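Local coordinates for uncharacterized protein (Klebsiella pneumoniae, PDB 2A2L) that is of uncharacterised function but belongs to the HbpS-like family, named for a haem-degrading protein, and assembles with copies of itself in the crystal, at the interface of chains A and B. Residues are numbered along the deposited sequence; one frame, centred on the assembly and turned at random. Chains: chain A/B, unknown.

The interface of chains A and B. Residues chain A 91-92, 95; chain B 94-95, 103.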
ATOM      1  N   TYR A  91     -11.198 -19.031  -8.756  1.00 19.61           N
ATOM      2  CA  TYR A  91     -10.866 -17.843  -9.563  1.00 19.52           C
ATOM      3  C   TYR A  91     -10.902 -16.590  -8.701  1.00 19.51           C
ATOM      4  O   TYR A  91     -11.918 -16.285  -8.098  1.00 19.46           O
ATOM      5  CB  TYR A  91     -11.859 -17.659 -10.729  1.00 19.52           C
ATOM      6  CG  TYR A  91     -11.561 -16.465 -11.647  1.00 19.45           C
ATOM      7  CD1 TYR A  91     -10.272 -16.271 -12.190  1.00 13.90           C
ATOM      8  CD2 TYR A  91     -12.563 -15.549 -11.994  1.00 10.02           C
ATOM      9  CE1 TYR A  91      -9.988 -15.184 -13.031  1.00 17.17           C
ATOM     10  CE2 TYR A  91     -12.293 -14.462 -12.871  1.00  2.00           C
ATOM     11  CZ  TYR A  91     -11.000 -14.287 -13.368  1.00 18.79           C
ATOM     12  OH  TYR A  91     -10.700 -13.222 -14.199  1.00 15.91           O
ATOM     13  N   GLY A  92      -9.786 -15.866  -8.656  1.00 19.52           N
ATOM     14  CA  GLY A  92      -9.666 -14.664  -7.830  1.00 19.49           C
ATOM     15  C   GLY A  92      -8.894 -14.866  -6.532  1.00 19.47           C
ATOM     16  O   GLY A  92      -8.635 -13.915  -5.811  1.00 19.52           O
ATOM     17  N   LEU A  95      -5.775 -12.697  -6.079  1.00 19.24           N
ATOM     18  CA  LEU A  95      -5.950 -11.302  -5.729  1.00 19.28           C
ATOM     19  C   LEU A  95      -5.943 -11.078  -4.225  1.00 19.25           C
ATOM     20  O   LEU A  95      -5.765  -9.963  -3.752  1.00 19.23           O
ATOM     21  CB  LEU A  95      -7.218 -10.756  -6.365  1.00 19.25           C
ATOM     22  CG  LEU A  95      -7.097 -10.698  -7.892  1.00 19.41           C
ATOM     23  CD1 LEU A  95      -8.440 -10.387  -8.503  1.00 32.36           C
ATOM     24  CD2 LEU A  95      -6.078  -9.635  -8.308  1.00 19.61           C
TER
ATOM     25  N   GLN B  94     -13.175  -7.078  -9.433  1.00 18.29           N
ATOM     26  CA  GLN B  94     -12.379  -7.796  -8.440  1.00 18.29           C
ATOM     27  C   GLN B  94     -11.092  -7.049  -8.071  1.00 18.25           C
ATOM     28  O   GLN B  94     -10.562  -7.247  -6.995  1.00 18.24           O
ATOM     29  CB  GLN B  94     -12.050  -9.211  -8.942  1.00 18.21           C
ATOM     30  CG  GLN B  94     -11.353  -9.283 -10.323  1.00 18.47           C
ATOM     31  CD  GLN B  94     -12.330  -9.499 -11.508  1.00 29.36           C
ATOM     32  OE1 GLN B  94     -13.048  -8.590 -11.904  1.00 11.47           O
ATOM     33  NE2 GLN B  94     -12.341 -10.709 -12.064  1.00 28.20           N
ATOM     34  N   LEU B  95     -10.613  -6.206  -8.982  1.00 18.27           N
ATOM     35  CA  LEU B  95      -9.496  -5.318  -8.748  1.00 18.29           C
ATOM     36  C   LEU B  95      -9.811  -4.007  -8.028  1.00 18.34           C
ATOM     37  O   LEU B  95      -8.877  -3.310  -7.632  1.00 18.31           O
ATOM     38  CB  LEU B  95      -8.822  -4.975 -10.074  1.00 18.34           C
ATOM     39  CG  LEU B  95      -8.481  -6.130 -11.016  1.00 18.37           C
ATOM     40  CD1 LEU B  95      -8.077  -5.569 -12.343  1.00 18.30           C
ATOM     41  CD2 LEU B  95      -7.364  -7.017 -10.446  1.00 19.82           C
ATOM     42  N   ILE B 103     -14.676 -12.586  -5.170  1.00 20.38           N
ATOM     43  CA  ILE B 103     -15.600 -12.980  -6.230  1.00 20.44           C
ATOM     44  C   ILE B 103     -15.925 -14.473  -6.275  1.00 20.62           C
ATOM     45  O   ILE B 103     -16.371 -15.001  -7.308  1.00 20.68           O
ATOM     46  CB  ILE B 103     -15.114 -12.497  -7.609  1.00 20.50           C
ATOM     47  CG1 ILE B 103     -13.747 -13.122  -7.953  1.00 20.38           C
ATOM     48  CG2 ILE B 103     -15.070 -10.964  -7.632  1.00 20.40           C
ATOM     49  CD1 ILE B 103     -13.165 -12.713  -9.294  1.00 20.31           C
TER
HETATM   50  O   HOH W   1     -14.515 -16.715  -8.565  1.00 28.85           O
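A:Leu95, whose CG stands anti to the carbonyl carbon (chi1 -67°), turns two methyls toward B:Gln94 and B:Leu95. CD1 rests on the aliphatic stem of B:Gln94, 3.6 Å from CG, while CD2 meets the CD2 methyl of B:Leu95 at 3.6 Å. A branched leucine end suits this place because one side chain can serve two neighbours.

B:Gln94 holds its CG between the backbone N and the carbonyl carbon (chi1 55°) and bends again at chi2, which carries the amide away from the leucines to A:Tyr91. There the amide nitrogen NE2 comes in above the ring plane and past the CE2-OH rim, 3.8 Å from CE2 and 3.7 Å from the phenol oxygen OH, too far for a hydrogen bond to that oxygen. The amide plane stands nearly perpendicular to the ring, at 80°. Glutamine thus offers methylenes to a leucine and a polar head to a tyrosine.

B:Ile103 extends its CG1 branch to the same face of the tyrosine, its CD1 methyl over the CD2-CE2 rim and 4.0 Å from CD2, a loose apolar contact. The broad, flat ring serves both amide and methyl, and isoleucine's long arm reaches it while its backbone stays by a water. That water lies 2.7 Å from the A:Tyr91 carbonyl O and 2.8 Å from the B:Ile103 carbonyl O. A:Gly92 tolerates a positive phi and, lacking a side chain, lets the main chain pass near the isoleucine.

The two copies of 3-10 helix 93-95 face each other, whereas A:Tyr91, in the loop leading into one of them, is set against B:Ile103, in the loop before strand 107-111. The interface as a whole is not an exact two-fold and may or may not persist in solution.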